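Local coordinates for uncharacterized protein RPA4348 (Rhodopseudomonas palustris, PDB 3DM8) that is of unknown function but belongs to the SnoaL-like branch of the nuclear transport factor 2 superfamily and has been put forward as a putative isomerase, at residues H73-M78 against A85-Y90; S10-R15 against T22-T27; S5-S10 against V77-D82. All blocks are in the same frame, centred on the assembly; numbering follows the deposited sequence. Where two conformers were deposited one is given.

Contact 1 of 3, residues H73-M78 against A85-Y90; sequences HRESVM and ASMVRY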
ATOM      1  N   HIS A  73     -11.258   7.431   6.344  1.00 18.32           N
ATOM      2  CA  HIS A  73     -11.062   6.445   7.383  1.00 20.90           C
ATOM      3  C   HIS A  73      -9.610   6.006   7.474  1.00 21.12           C
ATOM      4  O   HIS A  73      -9.056   5.452   6.549  1.00 22.07           O
ATOM      5  CB  HIS A  73     -11.926   5.212   7.234  1.00 21.04           C
ATOM      6  CG  HIS A  73     -11.801   4.305   8.410  1.00 25.08           C
ATOM      7  ND1 HIS A  73     -11.248   3.045   8.326  1.00 29.45           N
ATOM      8  CD2 HIS A  73     -12.056   4.516   9.726  1.00 27.89           C
ATOM      9  CE1 HIS A  73     -11.212   2.501   9.529  1.00 26.67           C
ATOM     10  NE2 HIS A  73     -11.693   3.372  10.397  1.00 29.54           N
ATOM     11  N   ARG A  74      -9.049   6.239   8.630  1.00 21.02           N
ATOM     12  CA  ARG A  74      -7.626   5.950   8.884  1.00 21.77           C
ATOM     13  C   ARG A  74      -7.518   4.605   9.591  1.00 21.30           C
ATOM     14  O   ARG A  74      -7.949   4.468  10.749  1.00 21.01           O
ATOM     15  CB  ARG A  74      -7.050   7.050   9.777  1.00 22.94           C
ATOM     16  CG  ARG A  74      -5.616   7.451   9.487  1.00 27.29           C
ATOM     17  CD  ARG A  74      -5.629   8.713   8.595  1.00 31.91           C
ATOM     18  NE  ARG A  74      -4.324   8.960   7.984  1.00 35.71           N
ATOM     19  CZ  ARG A  74      -4.041  10.013   7.224  1.00 36.12           C
ATOM     20  NH1 ARG A  74      -4.982  10.921   6.983  1.00 33.65           N
ATOM     21  NH2 ARG A  74      -2.819  10.151   6.713  1.00 36.03           N
ATOM     22  N   GLU A  75      -6.900   3.637   8.914  1.00 21.13           N
ATOM     23  CA  GLU A  75      -6.887   2.238   9.354  1.00 20.60           C
ATOM     24  C   GLU A  75      -5.670   1.853  10.142  1.00 19.80           C
ATOM     25  O   GLU A  75      -5.754   1.096  11.097  1.00 19.34           O
ATOM     26  CB  GLU A  75      -7.082   1.308   8.158  1.00 21.62           C
ATOM     27  CG  GLU A  75      -8.491   1.454   7.560  1.00 24.43           C
ATOM     28  CD  GLU A  75      -8.729   0.733   6.188  1.00 30.71           C
ATOM     29  OE1 GLU A  75      -7.775   0.320   5.467  1.00 32.10           O
ATOM     30  OE2 GLU A  75      -9.908   0.617   5.807  1.00 35.15           O
ATOM     31  N   SER A  76      -4.516   2.348   9.730  1.00 17.61           N
ATOM     32  CA  SER A  76      -3.252   2.088  10.435  0.50 17.58           C
ATOM     33  C   SER A  76      -2.417   3.341  10.263  1.00 17.20           C
ATOM     34  O   SER A  76      -2.446   3.954   9.207  1.00 16.69           O
ATOM     35  CB  SER A  76      -2.432   0.934   9.814  0.50 17.33           C
ATOM     36  OG  SER A  76      -3.204  -0.174   9.347  0.50 21.26           O
ATOM     37  N   VAL A  77      -1.669   3.668  11.277  1.00 15.33           N
ATOM     38  CA  VAL A  77      -0.743   4.801  11.228  1.00 15.65           C
ATOM     39  C   VAL A  77       0.493   4.476  12.043  1.00 14.60           C
ATOM     40  O   VAL A  77       0.410   4.087  13.214  1.00 14.78           O
ATOM     41  CB  VAL A  77      -1.374   6.065  11.828  1.00 16.30           C
ATOM     42  CG1 VAL A  77      -0.393   7.219  11.756  1.00 18.06           C
ATOM     43  CG2 VAL A  77      -2.690   6.412  11.114  1.00 17.04           C
ATOM     44  N   MET A  78       1.633   4.619  11.398  1.00 13.83           N
ATOM     45  CA  MET A  78       2.944   4.375  11.976  1.00 14.87           C
ATOM     46  C   MET A  78       3.797   5.633  11.831  1.00 13.20           C
ATOM     47  O   MET A  78       4.217   6.004  10.752  1.00 13.68           O
ATOM     48  CB  MET A  78       3.549   3.125  11.304  1.00 16.54           C
ATOM     49  CG  MET A  78       2.584   1.922  11.489  1.00 23.03           C
ATOM     50  SD  MET A  78       3.204   0.220  11.132  1.00 31.18           S
ATOM     51  CE  MET A  78       1.772  -0.915  11.311  1.00 24.23           C
ATOM     52  N   ALA A  85       4.086   6.149   7.935  1.00 13.83           N
ATOM     53  CA  ALA A  85       3.358   5.246   7.013  1.00 14.53           C
ATOM     54  C   ALA A  85       1.929   5.115   7.470  1.00 14.66           C
ATOM     55  O   ALA A  85       1.626   5.087   8.672  1.00 16.30           O
ATOM     56  CB  ALA A  85       4.035   3.860   6.951  1.00 15.39           C
ATOM     57  N   SER A  86       1.014   5.111   6.520  1.00 14.30           N
ATOM     58  CA  SER A  86      -0.349   4.881   6.901  0.50 14.90           C
ATOM     59  C   SER A  86      -1.222   4.338   5.833  1.00 15.10           C
ATOM     60  O   SER A  86      -0.913   4.399   4.651  1.00 14.97           O
ATOM     61  CB  SER A  86      -0.942   6.144   7.471  0.50 16.01           C
ATOM     62  OG  SER A  86      -1.007   7.171   6.480  0.50 18.28           O
ATOM     63  N   MET A  87      -2.269   3.733   6.321  1.00 13.90           N
ATOM     64  CA  MET A  87      -3.292   3.138   5.504  1.00 15.26           C
ATOM     65  C   MET A  87      -4.593   3.871   5.731  1.00 16.84           C
ATOM     66  O   MET A  87      -5.067   3.946   6.856  1.00 16.65           O
ATOM     67  CB  MET A  87      -3.509   1.720   5.902  1.00 15.79           C
ATOM     68  CG  MET A  87      -4.603   1.214   5.066  1.00 22.52           C
ATOM     69  SD  MET A  87      -3.779   0.128   3.910  1.00 37.67           S
ATOM     70  CE  MET A  87      -4.151  -1.243   4.887  1.00 22.90           C
ATOM     71  N   VAL A  88      -5.171   4.402   4.657  1.00 15.99           N
ATOM     72  CA  VAL A  88      -6.392   5.177   4.757  0.50 16.85           C
ATOM     73  C   VAL A  88      -7.320   4.889   3.600  1.00 16.69           C
ATOM     74  O   VAL A  88      -6.878   4.567   2.499  1.00 16.35           O
ATOM     75  CB  VAL A  88      -6.100   6.691   4.832  0.50 16.73           C
ATOM     76  CG1 VAL A  88      -4.931   6.971   5.779  0.50 16.84           C
ATOM     77  CG2 VAL A  88      -5.837   7.305   3.446  0.50 17.51           C
ATOM     78  N   ARG A  89      -8.597   4.998   3.896  1.00 18.03           N
ATOM     79  CA  ARG A  89      -9.669   4.847   2.908  1.00 18.73           C
ATOM     80  C   ARG A  89     -10.390   6.186   2.725  1.00 18.00           C
ATOM     81  O   ARG A  89     -10.726   6.878   3.666  1.00 17.88           O
ATOM     82  CB  ARG A  89     -10.662   3.799   3.340  1.00 21.07           C
ATOM     83  CG  ARG A  89     -11.010   2.851   2.234  1.00 27.31           C
ATOM     84  CD  ARG A  89     -12.334   2.239   2.412  1.00 33.17           C
ATOM     85  NE  ARG A  89     -12.767   2.258   3.794  1.00 37.86           N
ATOM     86  CZ  ARG A  89     -14.022   2.528   4.122  1.00 40.47           C
ATOM     87  NH1 ARG A  89     -14.890   2.796   3.153  1.00 41.53           N
ATOM     88  NH2 ARG A  89     -14.408   2.525   5.392  1.00 43.42           N
ATOM     89  N   TYR A  90     -10.504   6.555   1.475  1.00 16.23           N
ATOM     90  CA  TYR A  90     -11.202   7.785   1.054  1.00 15.62           C
ATOM     91  C   TYR A  90     -12.525   7.351   0.448  1.00 13.99           C
ATOM     92  O   TYR A  90     -12.559   6.498  -0.449  1.00 11.59           O
ATOM     93  CB  TYR A  90     -10.458   8.493  -0.073  1.00 17.40           C
ATOM     94  CG  TYR A  90      -9.370   9.504   0.228  1.00 21.45           C
ATOM     95  CD1 TYR A  90      -8.880  10.322  -0.805  1.00 26.35           C
ATOM     96  CD2 TYR A  90      -8.822   9.629   1.475  1.00 25.33           C
ATOM     97  CE1 TYR A  90      -7.867  11.260  -0.571  1.00 29.86           C
ATOM     98  CE2 TYR A  90      -7.803  10.566   1.733  1.00 29.03           C
ATOM     99  CZ  TYR A  90      -7.333  11.369   0.705  1.00 29.64           C
ATOM    100  OH  TYR A  90      -6.348  12.298   0.956  1.00 33.60           O
TER

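Contact 2 of 3, residues S10-R15 against T22-T27; sequences SRALHR and TEELAT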
ATOM      1  N   SER A  10      -1.912  16.465   5.762  1.00 17.39           N
ATOM      2  CA  SER A  10      -3.222  15.910   5.500  1.00 16.41           C
ATOM      3  C   SER A  10      -4.237  17.058   5.471  1.00 16.09           C
ATOM      4  O   SER A  10      -5.141  17.085   4.623  1.00 16.31           O
ATOM      5  CB  SER A  10      -3.596  14.839   6.532  1.00 17.98           C
ATOM      6  OG  SER A  10      -4.848  14.240   6.167  1.00 22.71           O
ATOM      7  N   ARG A  11      -4.085  17.996   6.403  1.00 14.00           N
ATOM      8  CA  ARG A  11      -5.026  19.131   6.439  1.00 15.30           C
ATOM      9  C   ARG A  11      -4.882  20.027   5.194  1.00 15.13           C
ATOM     10  O   ARG A  11      -5.867  20.443   4.568  1.00 13.96           O
ATOM     11  CB  ARG A  11      -4.849  19.917   7.709  1.00 15.65           C
ATOM     12  CG  ARG A  11      -5.749  21.030   7.837  1.00 20.29           C
ATOM     13  CD  ARG A  11      -5.749  21.547   9.269  1.00 25.32           C
ATOM     14  NE  ARG A  11      -4.400  21.875   9.724  1.00 28.81           N
ATOM     15  CZ  ARG A  11      -3.706  21.125  10.565  1.00 26.09           C
ATOM     16  NH1 ARG A  11      -4.227  20.041  11.048  1.00 26.22           N
ATOM     17  NH2 ARG A  11      -2.499  21.496  10.941  1.00 30.50           N
ATOM     18  N   ALA A  12      -3.622  20.265   4.833  1.00 14.03           N
ATOM     19  CA  ALA A  12      -3.270  21.111   3.698  1.00 14.19           C
ATOM     20  C   ALA A  12      -3.812  20.505   2.411  1.00 14.46           C
ATOM     21  O   ALA A  12      -4.339  21.197   1.558  1.00 15.20           O
ATOM     22  CB  ALA A  12      -1.758  21.233   3.591  1.00 14.67           C
ATOM     23  N   LEU A  13      -3.688  19.197   2.295  1.00 14.13           N
ATOM     24  CA  LEU A  13      -4.175  18.497   1.110  1.00 15.48           C
ATOM     25  C   LEU A  13      -5.716  18.542   1.036  1.00 15.41           C
ATOM     26  O   LEU A  13      -6.356  18.693  -0.041  1.00 16.97           O
ATOM     27  CB  LEU A  13      -3.671  17.054   1.154  1.00 15.51           C
ATOM     28  CG  LEU A  13      -4.006  16.272  -0.121  1.00 17.03           C
ATOM     29  CD1 LEU A  13      -3.358  16.905  -1.387  1.00 19.08           C
ATOM     30  CD2 LEU A  13      -3.594  14.797   0.134  1.00 22.16           C
ATOM     31  N   HIS A  14      -6.354  18.413   2.195  1.00 16.07           N
ATOM     32  CA  HIS A  14      -7.820  18.537   2.282  1.00 15.04           C
ATOM     33  C   HIS A  14      -8.310  19.871   1.756  1.00 15.98           C
ATOM     34  O   HIS A  14      -9.264  19.967   0.947  1.00 15.95           O
ATOM     35  CB  HIS A  14      -8.260  18.397   3.749  1.00 16.29           C
ATOM     36  CG  HIS A  14      -9.738  18.450   3.949  1.00 17.26           C
ATOM     37  ND1 HIS A  14     -10.490  17.316   4.225  1.00 20.82           N
ATOM     38  CD2 HIS A  14     -10.601  19.491   3.970  1.00 16.08           C
ATOM     39  CE1 HIS A  14     -11.754  17.668   4.395  1.00 19.69           C
ATOM     40  NE2 HIS A  14     -11.852  18.973   4.210  1.00 18.92           N
ATOM     41  N   ARG A  15      -7.655  20.921   2.220  1.00 16.16           N
ATOM     42  CA  ARG A  15      -7.992  22.283   1.776  1.00 17.26           C
ATOM     43  C   ARG A  15      -7.873  22.391   0.254  1.00 16.73           C
ATOM     44  O   ARG A  15      -8.701  23.008  -0.409  1.00 14.68           O
ATOM     45  CB  ARG A  15      -7.090  23.337   2.441  1.00 18.74           C
ATOM     46  CG  ARG A  15      -7.254  23.392   3.932  1.00 23.16           C
ATOM     47  CD  ARG A  15      -6.774  24.716   4.434  1.00 28.13           C
ATOM     48  NE  ARG A  15      -6.766  24.806   5.889  1.00 33.31           N
ATOM     49  CZ  ARG A  15      -7.783  25.263   6.616  1.00 36.59           C
ATOM     50  NH1 ARG A  15      -8.915  25.644   6.029  1.00 38.12           N
ATOM     51  NH2 ARG A  15      -7.674  25.316   7.935  1.00 37.76           N
ATOM     52  N   THR A  22      -4.922  26.238  -2.090  1.00 18.25           N
ATOM     53  CA  THR A  22      -3.667  25.484  -2.239  1.00 18.80           C
ATOM     54  C   THR A  22      -2.464  26.101  -1.558  1.00 18.95           C
ATOM     55  O   THR A  22      -1.370  25.569  -1.595  1.00 18.98           O
ATOM     56  CB  THR A  22      -3.317  25.245  -3.723  1.00 19.95           C
ATOM     57  OG1 THR A  22      -2.993  26.487  -4.356  1.00 19.16           O
ATOM     58  CG2 THR A  22      -4.463  24.539  -4.435  1.00 18.27           C
ATOM     59  N   GLU A  23      -2.679  27.202  -0.855  1.00 20.30           N
ATOM     60  CA  GLU A  23      -1.529  27.922  -0.277  1.00 20.10           C
ATOM     61  C   GLU A  23      -0.794  27.094   0.775  1.00 19.83           C
ATOM     62  O   GLU A  23       0.437  27.100   0.808  1.00 17.89           O
ATOM     63  CB  GLU A  23      -1.941  29.279   0.288  1.00 22.36           C
ATOM     64  CG  GLU A  23      -2.603  30.193  -0.746  1.00 25.42           C
ATOM     65  CD  GLU A  23      -4.022  29.719  -1.216  1.00 30.01           C
ATOM     66  OE1 GLU A  23      -4.830  29.178  -0.417  1.00 29.87           O
ATOM     67  OE2 GLU A  23      -4.327  29.924  -2.422  1.00 36.90           O
ATOM     68  N   GLU A  24      -1.544  26.415   1.634  1.00 19.37           N
ATOM     69  CA  GLU A  24      -0.938  25.619   2.727  1.00 19.55           C
ATOM     70  C   GLU A  24      -0.211  24.419   2.183  1.00 17.88           C
ATOM     71  O   GLU A  24       0.823  24.042   2.699  1.00 17.58           O
ATOM     72  CB  GLU A  24      -1.963  25.111   3.755  1.00 21.18           C
ATOM     73  CG  GLU A  24      -2.461  26.137   4.744  1.00 24.68           C
ATOM     74  CD  GLU A  24      -3.468  25.556   5.774  1.00 28.34           C
ATOM     75  OE1 GLU A  24      -4.029  26.369   6.513  1.00 30.97           O
ATOM     76  OE2 GLU A  24      -3.679  24.309   5.855  1.00 30.38           O
ATOM     77  N   LEU A  25      -0.766  23.831   1.131  1.00 16.34           N
ATOM     78  CA  LEU A  25      -0.150  22.692   0.499  1.00 16.24           C
ATOM     79  C   LEU A  25       1.170  23.115  -0.127  1.00 16.09           C
ATOM     80  O   LEU A  25       2.136  22.400  -0.064  1.00 16.63           O
ATOM     81  CB  LEU A  25      -1.048  22.062  -0.546  1.00 15.69           C
ATOM     82  CG  LEU A  25      -0.576  20.823  -1.288  1.00 16.83           C
ATOM     83  CD1 LEU A  25      -0.308  19.714  -0.313  1.00 20.26           C
ATOM     84  CD2 LEU A  25      -1.636  20.368  -2.286  1.00 16.70           C
ATOM     85  N   ALA A  26       1.161  24.240  -0.800  1.00 17.20           N
ATOM     86  CA  ALA A  26       2.369  24.726  -1.476  1.00 16.65           C
ATOM     87  C   ALA A  26       3.488  24.999  -0.480  1.00 17.12           C
ATOM     88  O   ALA A  26       4.691  24.815  -0.806  1.00 18.18           O
ATOM     89  CB  ALA A  26       2.059  25.969  -2.327  1.00 16.47           C
ATOM     90  N   THR A  27       3.119  25.413   0.735  1.00 16.25           N
ATOM     91  CA  THR A  27       4.122  25.710   1.763  1.00 16.99           C
ATOM     92  C   THR A  27       4.830  24.445   2.210  1.00 17.39           C
ATOM     93  O   THR A  27       6.034  24.421   2.485  1.00 17.78           O
ATOM     94  CB  THR A  27       3.475  26.420   2.965  1.00 18.22           C
ATOM     95  OG1 THR A  27       3.008  27.685   2.495  1.00 20.52           O
ATOM     96  CG2 THR A  27       4.444  26.639   4.063  1.00 22.09           C
TER
HETATM   97  O   HOH W   1      -3.749  23.802   0.803  1.00 20.41           O

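Contact 3 of 3, residues S5-S10 against V77-D82; sequences SLWRFS and VMLGID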
ATOM      1  N   SER A   5       4.015  16.365  11.172  1.00 19.34           N
ATOM      2  CA  SER A   5       3.948  16.909   9.811  1.00 18.72           C
ATOM      3  C   SER A   5       2.967  16.168   8.947  1.00 18.40           C
ATOM      4  O   SER A   5       2.440  16.729   7.976  1.00 19.34           O
ATOM      5  CB  SER A   5       5.337  16.913   9.152  1.00 18.85           C
ATOM      6  OG  SER A   5       6.180  17.885   9.792  1.00 22.15           O
ATOM      7  N   LEU A   6       2.718  14.915   9.282  1.00 16.52           N
ATOM      8  CA  LEU A   6       1.751  14.122   8.472  1.00 16.37           C
ATOM      9  C   LEU A   6       0.338  14.754   8.567  1.00 16.43           C
ATOM     10  O   LEU A   6      -0.405  14.886   7.580  1.00 15.97           O
ATOM     11  CB  LEU A   6       1.710  12.684   8.950  1.00 16.82           C
ATOM     12  CG  LEU A   6       0.665  11.797   8.269  1.00 17.56           C
ATOM     13  CD1 LEU A   6       0.999  11.660   6.771  1.00 18.17           C
ATOM     14  CD2 LEU A   6       0.454  10.417   8.986  1.00 18.74           C
ATOM     15  N   TRP A   7      -0.003  15.137   9.784  1.00 16.31           N
ATOM     16  CA  TRP A   7      -1.321  15.749  10.059  1.00 16.93           C
ATOM     17  C   TRP A   7      -1.452  17.119   9.368  1.00 16.52           C
ATOM     18  O   TRP A   7      -2.530  17.504   8.853  1.00 16.42           O
ATOM     19  CB  TRP A   7      -1.624  15.814  11.568  1.00 17.64           C
ATOM     20  CG  TRP A   7      -1.384  14.474  12.270  1.00 19.97           C
ATOM     21  CD1 TRP A   7      -0.634  14.258  13.373  1.00 24.25           C
ATOM     22  CD2 TRP A   7      -1.881  13.199  11.868  1.00 22.85           C
ATOM     23  NE1 TRP A   7      -0.648  12.915  13.706  1.00 23.26           N
ATOM     24  CE2 TRP A   7      -1.387  12.245  12.779  1.00 23.47           C
ATOM     25  CE3 TRP A   7      -2.680  12.770  10.813  1.00 26.52           C
ATOM     26  CZ2 TRP A   7      -1.686  10.889  12.678  1.00 24.69           C
ATOM     27  CZ3 TRP A   7      -2.994  11.414  10.722  1.00 27.41           C
ATOM     28  CH2 TRP A   7      -2.508  10.500  11.647  1.00 26.19           C
ATOM     29  N   ARG A   8      -0.355  17.856   9.374  1.00 17.48           N
ATOM     30  CA  ARG A   8      -0.311  19.180   8.721  1.00 18.29           C
ATOM     31  C   ARG A   8      -0.481  19.039   7.214  1.00 18.26           C
ATOM     32  O   ARG A   8      -1.202  19.811   6.554  1.00 18.28           O
ATOM     33  CB  ARG A   8       0.961  19.939   9.064  1.00 18.62           C
ATOM     34  CG  ARG A   8       1.121  20.253  10.518  1.00 24.15           C
ATOM     35  CD  ARG A   8       2.368  21.063  10.762  1.00 31.08           C
ATOM     36  NE  ARG A   8       3.533  20.446  10.142  1.00 38.05           N
ATOM     37  CZ  ARG A   8       4.265  21.011   9.181  1.00 40.46           C
ATOM     38  NH1 ARG A   8       3.970  22.223   8.739  1.00 42.10           N
ATOM     39  NH2 ARG A   8       5.305  20.369   8.689  1.00 39.76           N
ATOM     40  N   PHE A   9       0.178  18.020   6.676  1.00 17.17           N
ATOM     41  CA  PHE A   9       0.080  17.723   5.249  1.00 16.98           C
ATOM     42  C   PHE A   9      -1.327  17.286   4.902  1.00 16.60           C
ATOM     43  O   PHE A   9      -1.897  17.699   3.907  1.00 16.01           O
ATOM     44  CB  PHE A   9       1.089  16.635   4.850  1.00 17.30           C
ATOM     45  CG  PHE A   9       0.865  16.068   3.503  1.00 17.07           C
ATOM     46  CD1 PHE A   9       1.041  16.824   2.373  1.00 18.56           C
ATOM     47  CD2 PHE A   9       0.559  14.742   3.360  1.00 18.90           C
ATOM     48  CE1 PHE A   9       0.821  16.295   1.116  1.00 18.23           C
ATOM     49  CE2 PHE A   9       0.372  14.202   2.086  1.00 20.86           C
ATOM     50  CZ  PHE A   9       0.481  14.994   0.977  1.00 18.89           C
ATOM     51  N   SER A  10      -1.912  16.465   5.762  1.00 17.39           N
ATOM     52  CA  SER A  10      -3.222  15.910   5.500  1.00 16.41           C
ATOM     53  C   SER A  10      -4.237  17.058   5.471  1.00 16.09           C
ATOM     54  O   SER A  10      -5.141  17.085   4.623  1.00 16.31           O
ATOM     55  CB  SER A  10      -3.596  14.839   6.532  1.00 17.98           C
ATOM     56  OG  SER A  10      -4.848  14.240   6.167  1.00 22.71           O
ATOM     57  N   VAL A  77      -1.669   3.668  11.277  1.00 15.33           N
ATOM     58  CA  VAL A  77      -0.743   4.801  11.228  1.00 15.65           C
ATOM     59  C   VAL A  77       0.493   4.476  12.043  1.00 14.60           C
ATOM     60  O   VAL A  77       0.410   4.087  13.214  1.00 14.78           O
ATOM     61  CB  VAL A  77      -1.374   6.065  11.828  1.00 16.30           C
ATOM     62  CG1 VAL A  77      -0.393   7.219  11.756  1.00 18.06           C
ATOM     63  CG2 VAL A  77      -2.690   6.412  11.114  1.00 17.04           C
ATOM     64  N   MET A  78       1.633   4.619  11.398  1.00 13.83           N
ATOM     65  CA  MET A  78       2.944   4.375  11.976  1.00 14.87           C
ATOM     66  C   MET A  78       3.797   5.633  11.831  1.00 13.20           C
ATOM     67  O   MET A  78       4.217   6.004  10.752  1.00 13.68           O
ATOM     68  CB  MET A  78       3.549   3.125  11.304  1.00 16.54           C
ATOM     69  CG  MET A  78       2.584   1.922  11.489  1.00 23.03           C
ATOM     70  SD  MET A  78       3.204   0.220  11.132  1.00 31.18           S
ATOM     71  CE  MET A  78       1.772  -0.915  11.311  1.00 24.23           C
ATOM     72  N   LEU A  79       3.979   6.303  12.950  1.00 11.05           N
ATOM     73  CA  LEU A  79       4.641   7.604  12.984  1.00 10.75           C
ATOM     74  C   LEU A  79       6.051   7.498  13.474  1.00 11.94           C
ATOM     75  O   LEU A  79       6.324   6.888  14.486  1.00 14.01           O
ATOM     76  CB  LEU A  79       3.924   8.569  13.893  1.00 10.19           C
ATOM     77  CG  LEU A  79       2.530   9.052  13.589  1.00 10.98           C
ATOM     78  CD1 LEU A  79       2.191  10.103  14.626  1.00 11.03           C
ATOM     79  CD2 LEU A  79       2.420   9.588  12.188  1.00 10.80           C
ATOM     80  N   GLY A  80       6.953   8.141  12.761  1.00 11.64           N
ATOM     81  CA  GLY A  80       8.314   8.347  13.244  1.00 10.90           C
ATOM     82  C   GLY A  80       8.615   9.848  13.313  1.00 12.32           C
ATOM     83  O   GLY A  80       7.742  10.673  13.078  1.00 12.34           O
ATOM     84  N   ILE A  81       9.849  10.210  13.639  1.00 13.07           N
ATOM     85  CA  ILE A  81      10.180  11.619  13.821  1.00 13.74           C
ATOM     86  C   ILE A  81       9.976  12.403  12.509  1.00 16.97           C
ATOM     87  O   ILE A  81       9.288  13.460  12.485  1.00 20.22           O
ATOM     88  CB  ILE A  81      11.604  11.810  14.382  1.00 12.49           C
ATOM     89  CG1 ILE A  81      11.625  11.227  15.792  1.00 10.61           C
ATOM     90  CG2 ILE A  81      11.964  13.327  14.414  1.00 12.22           C
ATOM     91  CD1 ILE A  81      12.971  11.254  16.504  1.00 12.97           C
ATOM     92  N   ASP A  82      10.584  11.936  11.440  1.00 16.81           N
ATOM     93  CA  ASP A  82      10.552  12.745  10.177  1.00 17.10           C
ATOM     94  C   ASP A  82       9.962  11.871   9.083  1.00 16.20           C
ATOM     95  O   ASP A  82      10.336  11.929   7.912  1.00 15.34           O
ATOM     96  CB  ASP A  82      11.981  13.204   9.799  1.00 17.67           C
ATOM     97  CG  ASP A  82      12.487  14.391  10.625  1.00 22.20           C
ATOM     98  OD1 ASP A  82      11.713  15.366  10.824  1.00 25.31           O
ATOM     99  OD2 ASP A  82      13.693  14.373  11.033  1.00 25.11           O
TER
HETATM  100  O   HOH W   2       8.407  15.854  10.297  1.00 43.14           O

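Contact 1 of 3, residues H73-M78 against A85-Y90
Strands 67-79 and 83-94 form a beta hairpin at one margin of the sheet, and residues 73-78 run antiparallel to 85-90 at 159°. The backbone is drawn tight at both ends. His-73 and Arg-89 exchange two bonds, Arg-89 N to His-73 O being 2.7 Å and nearly straight, and Met-78 and Ala-85 form a second such pair. Between them lies a classic beta bulge, in which Glu-75 and Ser-76 both face Met-87: Met-87 O takes a 2.8 Å bond from Glu-75 N in its carbonyl plane and a weak one from Ser-76 N.

On the face carrying Arg-74, Val-77, Ser-86 and Val-88, packing is close. The Arg-74 chain, bent at chi2 (97°), brings one face of its guanidinium over Val-88 CG1, which is 3.0 Å from Arg-74 NE; that NE is buried without a polar partner. NH2 of Arg-74 reaches Ser-86 OG at the guanidinium edge, a weak bond of 3.5 Å. Ser-86 is small enough to sit beside Val-77 and still offers its OG to Arg-74, and helix 5-19 covers Arg-74 through Leu-6 and Trp-7.

The other face is looser toward His-73 and Arg-89. Glu-75 extends beyond CG, its OE1 passing 3.3 Å from Met-87 CG, while OE2 makes a long 3.9 Å salt bridge to Arg-89 NE, the carboxylate and guanidinium planes 33° apart. The stronger partner of that carboxylate is Arg-104. On the same face, small Ser-76 and Ala-85 and the flexible Met-78 and Met-87 pack against the second subunit, Ser-76 on Phe-108 of that subunit.

Two arginines around one carboxylate would be expected to keep Glu-75 ionised, and the bulge turns it toward the neighbouring strand, where its charge is probably balanced mainly by Arg-104 and more weakly by Arg-89.

Contact 2 of 3, residues S10-R15 against T22-T27
Ala-12 forms the apolar centre of the contact: its CB lies 3.7 Å from Leu-25 N and packs beside Glu-24 CB. The small methyl suits a place where the CA atoms of Ala-12 and Leu-25 are 4.7 Å apart. Beside it, Leu-13 and Leu-25 lie alongside one another in the same direction, with Leu-13 CD1 4.0 Å from Leu-25 CD2. Both put CG anti to the backbone N, which lets their methyl ends meet beside Ala-12, against helix 53-66.

The polar half of the contact lies on the outer side. Arg-15, extended from CG to NE, crosses the extended Glu-24 obliquely, and the two flat groups stand 82° apart. NE meets OE2 of Glu-24 at 3.1 Å in the guanidinium plane, a salt bridge whose hydrogen bond is weak because it bends to 136°; OE1 of Glu-24 lies almost as close to NE. An alanine in place of Arg-15 would remove this charge partner and would probably leave Glu-24 less firmly held across the helix pair. One water adds a bridge, giving a hydrogen to Ala-12 O at 2.8 Å and accepting one from Leu-25 N at 3.0 Å. That amide belongs to the first turn of helix 23-28, where backbone N-H groups lack an acceptor within the helix, so the water supplies one.

Farther out, helix 53-66 supports the leucines: Cys-60 meets both Leu-13 and Leu-25, and Leu-57 meets Leu-25. Phe-9 and Ala-16 of helix 5-19 also pack on Leu-25. The short axes cross at -138°, 7.8 Å apart, a spacing that the small Ala-12 permits. Apolar contact thus sets the closeness of the two helices, while the ion pair, with its bent hydrogen bond and exposed Glu-24, probably adds only modest strength.

Contact 3 of 3, residues S5-S10 against V77-D82
Trp-7 turns CG anti to its carbonyl carbon (chi1 -49°) and Leu-6 turns CG anti to its backbone N (chi1 175°), so that both side chains of helix 5-19 lead to the outer strand of the sheet. This is the helix-on-sheet packing of the NTF2-like alpha+beta fold, in which the N-terminal helix lies across the curved sheet. From strand 67-79, Val-77 and Leu-79 answer from the same side of the strand, being two residues apart.

Val-77 and Trp-7 meet tip to tip: the CG1 methyl lies 3.9 Å from CH2 at the far end of the indole. Leu-79 crosses obliquely, its CD1 near NE1 of Trp-7, and its other branch, CD2, comes within 3.8 Å of Leu-6 CD2. A large flat indole suits this place because its length spans a helix and strand whose axes are 11.1 Å apart. The direct side-chain contacts are apolar; beside them a water bonded to Ser-5 OG gives a weak bond to Ile-81 O. Ala-84 of strand 83-94 touches both Leu-6 and Leu-79. Leu-6 also braces its neighbour on the helix, for its CD2 lies over one face of the Trp-7 ring, 3.9 Å above the plane and offset toward the rim.

Overall arrangement
Helix 5-19 links the three contacts: contact 3 packs its first turns on strand 67-79, and contact 2 packs its middle against helix 23-28. Contact 1 joins that strand to the next one in the sheet. Contacts 1 and 3 are closest, with centres about 11 Å apart, and share Val-77 and Met-78; the centres of contacts 2 and 3 are about 14 Å apart, and they share Ser-10. Even contacts 1 and 2, about 18 Å between centres, touch, for Arg-74 NH1 lies 3.4 Å from Ser-10 OG and Tyr-90 OH 3.8 Å from Leu-13 CD2. Along the chain, both segments of contact 2 fall between those of contact 3, apart from the shared Ser-10.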